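PDB 1CBK: protein (7,8-dihydro-6-hydroxymethylpterin-pyrophosphokinase) from Haemophilus influenzae, which probably catalyses the transfer of pyrophosphate from ATP to 6-hydroxymethyl-7,8-dihydropterin, a step in folate biosynthesis. Local coordinates for residues M1-P15 / Q51-E64. Sequence-based numbering, arbitrary orientation.
Sequences MITAYIALGSNLNTP and QPDYVNAVAKIETE. With ROI (7,8-dihydro-7,7-dimethyl-6-hydroxypterin), chain D.
Ile-2 and Thr-63 begin, and Ser-10 and Val-55 end, an antiparallel pairing of strands 2-10 and 54-63, central strands of the HPPK alpha/beta fold. Five hydrogen-bonded pairs alternate with four non-hydrogen-bonded ones, and the segments run nearly antiparallel. The far edge of strand 2-10 bonds to strand 95-101.

At the pterin end, Asn-11 can be traced atom by atom. With chi1 at 76°, its CG sits between the backbone N and the carbonyl carbon, which lays the amide flat against Tyr-54. CB stands 3.5 Å from the centroid of the Tyr-54 ring, almost on its normal, a CH-pi contact. CG and OD1 follow over CZ, amide and ring planes only 7° apart, and OD1 bonds to the backbone N of Arg-92. ND2 lies over the same face near CE1 of Tyr-54 and gives a nearly straight hydrogen bond (174°) to Pro-52 O, 3.0 Å away and in the Asn-11 amide plane; its bond to Gln-51 OE1 is weak. The opposite face of Tyr-54 carries the bound pterin analogue, with C8A of the ligand over the ring centre, so the tyrosine is sandwiched between amide and pterin.

Asn-56 makes two hydrogen bonds to the pterin analogue through its amide: OD1 accepts from ligand N3 at 3.0 Å, while ND2 donates to ligand O4 at 2.8 Å. Ser-43 OG also bonds to OD1. ND2 additionally reaches Leu-8 O at 3.3 Å, a bent bond tilted from the carbonyl plane, making Leu-8 O a double acceptor with Ala-57 N and tying the pterin-binding amide to the neighbouring strand.

Farther along, the extended Lys-60 chain lies beside Tyr-5, its CG 3.7 Å from Tyr-5 CE1, and one water accepts from Lys-60 NZ while hydrogen-bonding Tyr-5 OH at 2.9 Å.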
loop_
_atom_site.group_PDB
_atom_site.type_symbol
_atom_site.label_atom_id
_atom_site.label_comp_id
_atom_site.label_asym_id
_atom_site.label_seq_id
_atom_site.Cartn_x
_atom_site.Cartn_y
_atom_site.Cartn_z
ATOM N N MET A 1 0.780 3.907 -29.774
ATOM C CA MET A 1 1.526 2.884 -28.993
ATOM C C MET A 1 1.914 3.512 -27.645
ATOM O O MET A 1 2.380 4.657 -27.593
ATOM C CB MET A 1 2.751 2.419 -29.790
ATOM C CG MET A 1 3.746 1.597 -29.029
ATOM S SD MET A 1 5.238 2.590 -28.893
ATOM C CE MET A 1 5.109 3.297 -27.166
ATOM N N ILE A 2 1.688 2.775 -26.563
ATOM C CA ILE A 2 1.971 3.299 -25.242
ATOM C C ILE A 2 3.068 2.532 -24.498
ATOM O O ILE A 2 3.240 1.330 -24.686
ATOM C CB ILE A 2 0.665 3.379 -24.371
ATOM C CG1 ILE A 2 0.326 2.040 -23.766
ATOM C CG2 ILE A 2 -0.524 3.845 -25.185
ATOM C CD1 ILE A 2 0.788 1.942 -22.335
ATOM N N THR A 3 3.803 3.252 -23.661
ATOM C CA THR A 3 4.850 2.693 -22.836
ATOM C C THR A 3 4.186 2.320 -21.511
ATOM O O THR A 3 3.578 3.169 -20.866
ATOM C CB THR A 3 5.942 3.729 -22.573
ATOM O OG1 THR A 3 6.538 4.094 -23.820
ATOM C CG2 THR A 3 7.013 3.181 -21.630
ATOM N N ALA A 4 4.258 1.047 -21.136
ATOM C CA ALA A 4 3.667 0.588 -19.890
ATOM C C ALA A 4 4.747 -0.054 -19.043
ATOM O O ALA A 4 5.766 -0.486 -19.555
ATOM C CB ALA A 4 2.543 -0.392 -20.154
ATOM N N TYR A 5 4.530 -0.081 -17.736
ATOM C CA TYR A 5 5.479 -0.661 -16.794
ATOM C C TYR A 5 4.751 -1.756 -16.046
ATOM O O TYR A 5 3.619 -1.560 -15.579
ATOM C CB TYR A 5 6.014 0.407 -15.839
ATOM C CG TYR A 5 6.976 1.343 -16.516
ATOM C CD1 TYR A 5 8.321 0.990 -16.662
ATOM C CD2 TYR A 5 6.533 2.565 -17.064
ATOM C CE1 TYR A 5 9.223 1.825 -17.343
ATOM C CE2 TYR A 5 7.424 3.409 -17.757
ATOM C CZ TYR A 5 8.763 3.030 -17.889
ATOM O OH TYR A 5 9.640 3.831 -18.581
ATOM N N ILE A 6 5.382 -2.920 -15.999
ATOM C CA ILE A 6 4.811 -4.099 -15.341
ATOM C C ILE A 6 5.711 -4.558 -14.193
ATOM O O ILE A 6 6.929 -4.681 -14.356
ATOM C CB ILE A 6 4.631 -5.251 -16.376
ATOM C CG1 ILE A 6 3.664 -4.787 -17.476
ATOM C CG2 ILE A 6 4.119 -6.543 -15.696
ATOM C CD1 ILE A 6 3.652 -5.683 -18.671
ATOM N N ALA A 7 5.108 -4.766 -13.024
ATOM C CA ALA A 7 5.839 -5.230 -11.846
ATOM C C ALA A 7 5.674 -6.753 -11.771
ATOM O O ALA A 7 4.585 -7.275 -12.018
ATOM C CB ALA A 7 5.277 -4.567 -10.563
ATOM N N LEU A 8 6.764 -7.456 -11.482
ATOM C CA LEU A 8 6.732 -8.919 -11.361
ATOM C C LEU A 8 7.303 -9.339 -10.006
ATOM O O LEU A 8 8.319 -8.811 -9.569
ATOM C CB LEU A 8 7.566 -9.599 -12.473
ATOM C CG LEU A 8 7.349 -9.296 -13.958
ATOM C CD1 LEU A 8 8.141 -8.058 -14.375
ATOM C CD2 LEU A 8 7.764 -10.518 -14.764
ATOM N N GLY A 9 6.689 -10.336 -9.385
ATOM C CA GLY A 9 7.184 -10.814 -8.102
ATOM C C GLY A 9 6.868 -12.286 -7.916
ATOM O O GLY A 9 5.904 -12.784 -8.494
ATOM N N SER A 10 7.695 -12.994 -7.154
ATOM C CA SER A 10 7.468 -14.427 -6.899
ATOM C C SER A 10 8.302 -14.873 -5.733
ATOM O O SER A 10 9.405 -14.361 -5.538
ATOM C CB SER A 10 7.881 -15.278 -8.121
ATOM O OG SER A 10 7.941 -16.680 -7.822
ATOM N N ASN A 11 7.780 -15.788 -4.929
ATOM C CA ASN A 11 8.581 -16.339 -3.836
ATOM C C ASN A 11 8.323 -17.851 -3.680
ATOM O O ASN A 11 8.662 -18.438 -2.653
ATOM C CB ASN A 11 8.375 -15.606 -2.486
ATOM C CG ASN A 11 7.073 -15.965 -1.789
ATOM O OD1 ASN A 11 6.072 -16.318 -2.417
ATOM N ND2 ASN A 11 7.062 -15.800 -0.479
ATOM N N LEU A 12 7.807 -18.488 -4.731
ATOM C CA LEU A 12 7.467 -19.902 -4.653
ATOM C C LEU A 12 7.797 -20.654 -5.946
ATOM O O LEU A 12 7.667 -20.113 -7.049
ATOM C CB LEU A 12 5.958 -20.032 -4.355
ATOM C CG LEU A 12 5.320 -20.838 -3.215
ATOM C CD1 LEU A 12 3.947 -21.304 -3.660
ATOM C CD2 LEU A 12 6.147 -22.038 -2.789
ATOM N N ASN A 13 8.273 -21.887 -5.799
ATOM C CA ASN A 13 8.611 -22.748 -6.929
ATOM C C ASN A 13 9.602 -22.140 -7.922
ATOM O O ASN A 13 9.302 -22.001 -9.118
ATOM C CB ASN A 13 7.335 -23.199 -7.666
ATOM C CG ASN A 13 6.424 -24.081 -6.806
ATOM O OD1 ASN A 13 6.824 -24.573 -5.747
ATOM N ND2 ASN A 13 5.198 -24.301 -7.277
ATOM N N THR A 14 10.792 -21.844 -7.421
ATOM C CA THR A 14 11.886 -21.275 -8.192
ATOM C C THR A 14 11.519 -19.904 -8.795
ATOM O O THR A 14 11.321 -19.769 -10.001
ATOM C CB THR A 14 12.390 -22.284 -9.274
ATOM O OG1 THR A 14 12.495 -23.585 -8.683
ATOM C CG2 THR A 14 13.761 -21.886 -9.784
ATOM N N PRO A 15 11.471 -18.861 -7.943
ATOM C CA PRO A 15 11.135 -17.477 -8.299
ATOM C C PRO A 15 11.845 -16.918 -9.529
ATOM O O PRO A 15 11.199 -16.352 -10.399
ATOM C CB PRO A 15 11.497 -16.693 -7.035
ATOM C CG PRO A 15 11.220 -17.660 -5.941
ATOM C CD PRO A 15 11.743 -18.971 -6.491
ATOM N N GLN A 51 7.715 -16.682 5.344
ATOM C CA GLN A 51 7.582 -17.070 3.932
ATOM C C GLN A 51 8.920 -16.761 3.286
ATOM O O GLN A 51 9.718 -15.996 3.854
ATOM C CB GLN A 51 6.439 -16.317 3.237
ATOM C CG GLN A 51 6.634 -14.827 3.101
ATOM C CD GLN A 51 5.439 -14.169 2.423
ATOM O OE1 GLN A 51 5.011 -14.594 1.348
ATOM N NE2 GLN A 51 4.868 -13.162 3.077
ATOM N N PRO A 52 9.219 -17.386 2.134
ATOM C CA PRO A 52 10.519 -17.080 1.537
ATOM C C PRO A 52 10.629 -15.640 1.021
ATOM O O PRO A 52 9.614 -14.978 0.752
ATOM C CB PRO A 52 10.615 -18.089 0.383
ATOM C CG PRO A 52 9.661 -19.209 0.793
ATOM C CD PRO A 52 8.520 -18.455 1.383
ATOM N N ASP A 53 11.861 -15.168 0.887
ATOM C CA ASP A 53 12.120 -13.846 0.338
ATOM C C ASP A 53 11.635 -13.875 -1.110
ATOM O O ASP A 53 11.698 -14.918 -1.780
ATOM C CB ASP A 53 13.616 -13.562 0.332
ATOM C CG ASP A 53 14.154 -13.157 1.697
ATOM O OD1 ASP A 53 13.363 -12.982 2.650
ATOM O OD2 ASP A 53 15.390 -13.003 1.792
ATOM N N TYR A 54 11.223 -12.715 -1.614
ATOM C CA TYR A 54 10.726 -12.606 -2.978
ATOM C C TYR A 54 11.800 -12.229 -3.955
ATOM O O TYR A 54 12.862 -11.740 -3.552
ATOM C CB TYR A 54 9.655 -11.520 -3.047
ATOM C CG TYR A 54 8.310 -11.952 -2.536
ATOM C CD1 TYR A 54 8.057 -12.069 -1.157
ATOM C CD2 TYR A 54 7.287 -12.243 -3.426
ATOM C CE1 TYR A 54 6.783 -12.470 -0.698
ATOM C CE2 TYR A 54 6.025 -12.643 -2.978
ATOM C CZ TYR A 54 5.779 -12.751 -1.628
ATOM O OH TYR A 54 4.532 -13.141 -1.244
ATOM N N VAL A 55 11.551 -12.519 -5.234
ATOM C CA VAL A 55 12.441 -12.087 -6.321
ATOM C C VAL A 55 11.507 -11.128 -7.108
ATOM O O VAL A 55 10.363 -11.495 -7.443
ATOM C CB VAL A 55 12.996 -13.237 -7.195
ATOM C CG1 VAL A 55 13.897 -12.664 -8.309
ATOM C CG2 VAL A 55 13.837 -14.178 -6.339
ATOM N N ASN A 56 11.968 -9.886 -7.281
ATOM C CA ASN A 56 11.203 -8.830 -7.929
ATOM C C ASN A 56 11.893 -8.162 -9.106
ATOM O O ASN A 56 13.111 -8.090 -9.161
ATOM C CB ASN A 56 10.872 -7.724 -6.907
ATOM C CG ASN A 56 9.798 -8.138 -5.920
ATOM O OD1 ASN A 56 10.084 -8.412 -4.760
ATOM N ND2 ASN A 56 8.556 -8.138 -6.363
ATOM N N ALA A 57 11.093 -7.648 -10.035
ATOM C CA ALA A 57 11.619 -6.949 -11.195
ATOM C C ALA A 57 10.499 -6.092 -11.755
ATOM O O ALA A 57 9.341 -6.186 -11.318
ATOM C CB ALA A 57 12.134 -7.938 -12.272
ATOM N N VAL A 58 10.872 -5.218 -12.684
ATOM C CA VAL A 58 9.932 -4.323 -13.370
ATOM C C VAL A 58 10.355 -4.376 -14.831
ATOM O O VAL A 58 11.551 -4.273 -15.137
ATOM C CB VAL A 58 10.010 -2.822 -12.860
ATOM C CG1 VAL A 58 9.067 -1.925 -13.694
ATOM C CG2 VAL A 58 9.586 -2.718 -11.378
ATOM N N ALA A 59 9.382 -4.572 -15.712
ATOM C CA ALA A 59 9.622 -4.630 -17.152
ATOM C C ALA A 59 8.967 -3.437 -17.858
ATOM O O ALA A 59 7.896 -2.963 -17.448
ATOM C CB ALA A 59 9.063 -5.948 -17.721
ATOM N N LYS A 60 9.613 -2.955 -18.910
ATOM C CA LYS A 60 9.095 -1.836 -19.685
ATOM C C LYS A 60 8.658 -2.374 -21.026
ATOM O O LYS A 60 9.432 -3.085 -21.693
ATOM C CB LYS A 60 10.197 -0.792 -19.893
ATOM C CG LYS A 60 9.811 0.412 -20.766
ATOM C CD LYS A 60 11.035 1.332 -20.993
ATOM C CE LYS A 60 10.695 2.487 -21.904
ATOM N NZ LYS A 60 11.842 3.442 -22.048
ATOM N N ILE A 61 7.421 -2.082 -21.421
ATOM C CA ILE A 61 6.915 -2.548 -22.715
ATOM C C ILE A 61 6.300 -1.400 -23.521
ATOM O O ILE A 61 5.956 -0.368 -22.956
ATOM C CB ILE A 61 5.808 -3.657 -22.593
ATOM C CG1 ILE A 61 4.589 -3.131 -21.830
ATOM C CG2 ILE A 61 6.372 -4.966 -21.991
ATOM C CD1 ILE A 61 3.383 -4.063 -21.916
ATOM N N GLU A 62 6.174 -1.605 -24.841
ATOM C CA GLU A 62 5.556 -0.656 -25.777
ATOM C C GLU A 62 4.464 -1.522 -26.340
ATOM O O GLU A 62 4.744 -2.594 -26.888
ATOM C CB GLU A 62 6.538 -0.245 -26.869
ATOM C CG GLU A 62 7.677 0.634 -26.321
ATOM C CD GLU A 62 8.805 0.965 -27.327
ATOM O OE1 GLU A 62 8.849 0.391 -28.449
ATOM O OE2 GLU A 62 9.658 1.813 -26.966
ATOM N N THR A 63 3.215 -1.134 -26.126
ATOM C CA THR A 63 2.109 -1.938 -26.583
ATOM C C THR A 63 0.984 -1.134 -27.217
ATOM O O THR A 63 0.832 0.081 -26.976
ATOM C CB THR A 63 1.540 -2.781 -25.394
ATOM O OG1 THR A 63 0.572 -3.722 -25.868
ATOM C CG2 THR A 63 0.871 -1.896 -24.363
ATOM N N GLU A 64 0.191 -1.829 -28.024
ATOM C CA GLU A 64 -0.968 -1.238 -28.669
ATOM C C GLU A 64 -2.210 -1.876 -28.068
ATOM O O GLU A 64 -3.331 -1.555 -28.469
ATOM C CB GLU A 64 -0.908 -1.403 -30.185
ATOM C CG GLU A 64 0.308 -0.667 -30.778
ATOM C CD GLU A 64 0.273 -0.534 -32.297
ATOM O OE1 GLU A 64 -0.640 -1.103 -32.939
ATOM O OE2 GLU A 64 1.157 0.152 -32.851
HETATM N N1 ROI D . 6.826 -8.942 -0.706
HETATM C C2 ROI D . 7.892 -8.745 -1.555
HETATM N N2 ROI D . 9.111 -8.519 -0.995
HETATM N N3 ROI D . 7.776 -8.768 -2.905
HETATM C C4 ROI D . 6.588 -8.973 -3.516
HETATM O O4 ROI D . 6.476 -9.038 -4.751
HETATM C C4A ROI D . 5.422 -9.135 -2.698
HETATM N N5 ROI D . 4.256 -9.313 -3.245
HETATM C C6 ROI D . 3.090 -9.482 -2.526
HETATM C C7 ROI D . 3.127 -9.281 -0.988
HETATM C C16 ROI D . 2.616 -7.838 -0.601
HETATM C C15 ROI D . 2.333 -10.382 -0.272
HETATM N N8 ROI D . 4.518 -9.307 -0.440
HETATM C C8A ROI D . 5.630 -9.118 -1.240
HETATM O O9 ROI D . 2.060 -9.780 -3.213
HETATM O O HOH W 1 12.430 4.220 -19.243
#